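CDP-4-keto-6-deoxy-D-glucose-3-dehydrase (PDB 3BB8) probably catalyses the pyridoxal 5'-phosphate-dependent C-3 dehydration of CDP-4-keto-6-deoxy-D-glucose, a step in lipopolysaccharide sugar biosynthesis, on an aspartate aminotransferase fold. Local coordinates at residues L102-L107 with Y184-L188. The protein carries 1 engineered substitution. Coordinates in Å, arbitrary orientation, origin at the centre of the assembly. Residues are numbered along the deposited sequence.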
loop_
_atom_site.group_PDB
_atom_site.type_symbol
_atom_site.label_atom_id
_atom_site.label_comp_id
_atom_site.label_asym_id
_atom_site.label_seq_id
_atom_site.Cartn_x
_atom_site.Cartn_y
_atom_site.Cartn_z
ATOM N N LEU A 102 -23.900 4.271 -0.632
ATOM C CA LEU A 102 -24.221 5.609 -0.149
ATOM C C LEU A 102 -25.263 6.291 -1.037
ATOM O O LEU A 102 -25.458 7.510 -0.986
ATOM C CB LEU A 102 -22.940 6.449 -0.072
ATOM C CG LEU A 102 -21.893 5.836 0.860
ATOM C CD1 LEU A 102 -20.617 6.661 0.816
ATOM C CD2 LEU A 102 -22.439 5.760 2.277
ATOM N N GLY A 103 -25.928 5.481 -1.849
ATOM C CA GLY A 103 -26.958 5.982 -2.734
ATOM C C GLY A 103 -26.651 7.292 -3.426
ATOM O O GLY A 103 -25.548 7.500 -3.930
ATOM N N VAL A 104 -27.640 8.184 -3.434
ATOM C CA VAL A 104 -27.536 9.483 -4.087
ATOM C C VAL A 104 -26.314 10.324 -3.709
ATOM O O VAL A 104 -25.863 11.147 -4.504
ATOM C CB VAL A 104 -28.815 10.328 -3.829
ATOM C CG1 VAL A 104 -28.781 10.922 -2.425
ATOM C CG2 VAL A 104 -28.945 11.413 -4.888
ATOM N N ARG A 105 -25.765 10.130 -2.512
ATOM C CA ARG A 105 -24.612 10.933 -2.140
ATOM C C ARG A 105 -23.248 10.249 -2.249
ATOM O O ARG A 105 -22.339 10.515 -1.466
ATOM C CB ARG A 105 -24.806 11.531 -0.744
ATOM C CG ARG A 105 -24.961 10.558 0.400
ATOM C CD ARG A 105 -25.185 11.358 1.686
ATOM N NE ARG A 105 -24.327 12.544 1.710
ATOM C CZ ARG A 105 -23.669 12.995 2.771
ATOM N NH1 ARG A 105 -23.752 12.371 3.937
ATOM N NH2 ARG A 105 -22.905 14.072 2.655
ATOM N N ALA A 106 -23.111 9.386 -3.252
ATOM C CA ALA A 106 -21.865 8.674 -3.503
ATOM C C ALA A 106 -21.112 9.407 -4.611
ATOM O O ALA A 106 -21.678 9.679 -5.664
ATOM C CB ALA A 106 -22.162 7.252 -3.935
ATOM N N LEU A 107 -19.842 9.724 -4.379
ATOM C CA LEU A 107 -19.041 10.422 -5.383
ATOM C C LEU A 107 -19.038 9.698 -6.721
ATOM O O LEU A 107 -18.789 8.500 -6.786
ATOM C CB LEU A 107 -17.598 10.588 -4.895
ATOM C CG LEU A 107 -17.302 11.780 -3.985
ATOM C CD1 LEU A 107 -18.335 11.865 -2.882
ATOM C CD2 LEU A 107 -15.901 11.637 -3.410
ATOM N N TYR A 184 -24.326 22.838 2.321
ATOM C CA TYR A 184 -24.519 22.142 1.055
ATOM C C TYR A 184 -24.520 20.617 1.154
ATOM O O TYR A 184 -24.540 19.927 0.135
ATOM C CB TYR A 184 -23.462 22.593 0.045
ATOM C CG TYR A 184 -23.583 24.050 -0.336
ATOM C CD1 TYR A 184 -23.057 25.054 0.479
ATOM C CD2 TYR A 184 -24.263 24.428 -1.495
ATOM C CE1 TYR A 184 -23.207 26.403 0.146
ATOM C CE2 TYR A 184 -24.422 25.770 -1.836
ATOM C CZ TYR A 184 -23.893 26.751 -1.013
ATOM O OH TYR A 184 -24.063 28.074 -1.349
ATOM N N ASN A 185 -24.509 20.102 2.380
ATOM C CA ASN A 185 -24.510 18.662 2.621
ATOM C C ASN A 185 -23.340 17.966 1.926
ATOM O O ASN A 185 -23.479 16.859 1.390
ATOM C CB ASN A 185 -25.827 18.050 2.145
ATOM C CG ASN A 185 -26.996 18.463 2.999
ATOM O OD1 ASN A 185 -27.069 18.123 4.184
ATOM N ND2 ASN A 185 -27.921 19.208 2.408
ATOM N N LEU A 186 -22.188 18.626 1.944
ATOM C CA LEU A 186 -20.984 18.098 1.324
ATOM C C LEU A 186 -20.251 17.181 2.289
ATOM O O LEU A 186 -20.280 17.395 3.502
ATOM C CB LEU A 186 -20.047 19.242 0.944
ATOM C CG LEU A 186 -20.576 20.346 0.033
ATOM C CD1 LEU A 186 -19.540 21.461 -0.047
ATOM C CD2 LEU A 186 -20.885 19.781 -1.348
ATOM N N TRP A 187 -19.605 16.158 1.735
ATOM C CA TRP A 187 -18.806 15.221 2.522
ATOM C C TRP A 187 -17.558 15.981 2.949
ATOM O O TRP A 187 -17.061 16.816 2.195
ATOM C CB TRP A 187 -18.352 14.033 1.659
ATOM C CG TRP A 187 -19.391 13.008 1.379
ATOM C CD1 TRP A 187 -19.991 12.750 0.181
ATOM C CD2 TRP A 187 -19.922 12.064 2.308
ATOM N NE1 TRP A 187 -20.863 11.695 0.308
ATOM C CE2 TRP A 187 -20.838 11.256 1.606
ATOM C CE3 TRP A 187 -19.706 11.818 3.671
ATOM C CZ2 TRP A 187 -21.536 10.221 2.216
ATOM C CZ3 TRP A 187 -20.395 10.793 4.274
ATOM C CH2 TRP A 187 -21.300 10.004 3.548
ATOM N N LEU A 188 -17.039 15.697 4.138
ATOM C CA LEU A 188 -15.824 16.371 4.588
ATOM C C LEU A 188 -14.714 15.407 5.008
ATOM O O LEU A 188 -14.878 14.628 5.954
ATOM C CB LEU A 188 -16.108 17.318 5.768
ATOM C CG LEU A 188 -14.814 17.939 6.337
ATOM C CD1 LEU A 188 -14.274 18.951 5.342
ATOM C CD2 LEU A 188 -15.058 18.600 7.691
#
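A tryptophan at the start of a buried strand can hold a surface loop by its ring nitrogen and its ring face at once, and this contact between a loop and an interior strand of the central mixed sheet of the aspartate aminotransferase fold is a clear case. Residues 102-107 belong to the loop between helix 86-96 and strand 112-115; residues 184-188 lead from the end of helix 174-184, where Asn185 leaves helical geometry with positive phi, into strand 187-191. The CA-to-CB bond of Trp187 points toward the loop, and its indole donates a short, nearly linear hydrogen bond from NE1 to the backbone O of Arg105 (2.6 Å, 172°). The side chain of the same arginine extends over the ring: its guanidinium lies flat on the indole, planes at 4°, with Arg105 CZ 3.6 Å from the centroid of the Trp187 six-membered ring, a cation-pi stack. A weak hydrogen bond from Arg105 NH2 to Asn185 O (3.1 Å) adds a further link. Within the loop, a backbone hydrogen bond from Arg105 N to Leu102 O (3.0 Å) closes a tight turn. Two leucines also touch the indole, Leu102 CD1 at 3.9 Å from Trp187 CZ2 and Leu107 CD1 at 3.6 Å from Trp187 CD1. The NE1 hydrogen bond, the cation-pi stack and both leucine contacts thus converge on one ring, away from the cofactor pocket. On the strand side, Trp187 forms backbone hydrogen bonds with Lys160 and Ile162, pairing it in parallel with strand 159-165, while its side chain touches Leu97; Leu107 forms a backbone hydrogen bond with Leu97, so the loop meets the central sheet beside the exit from helix 86-96.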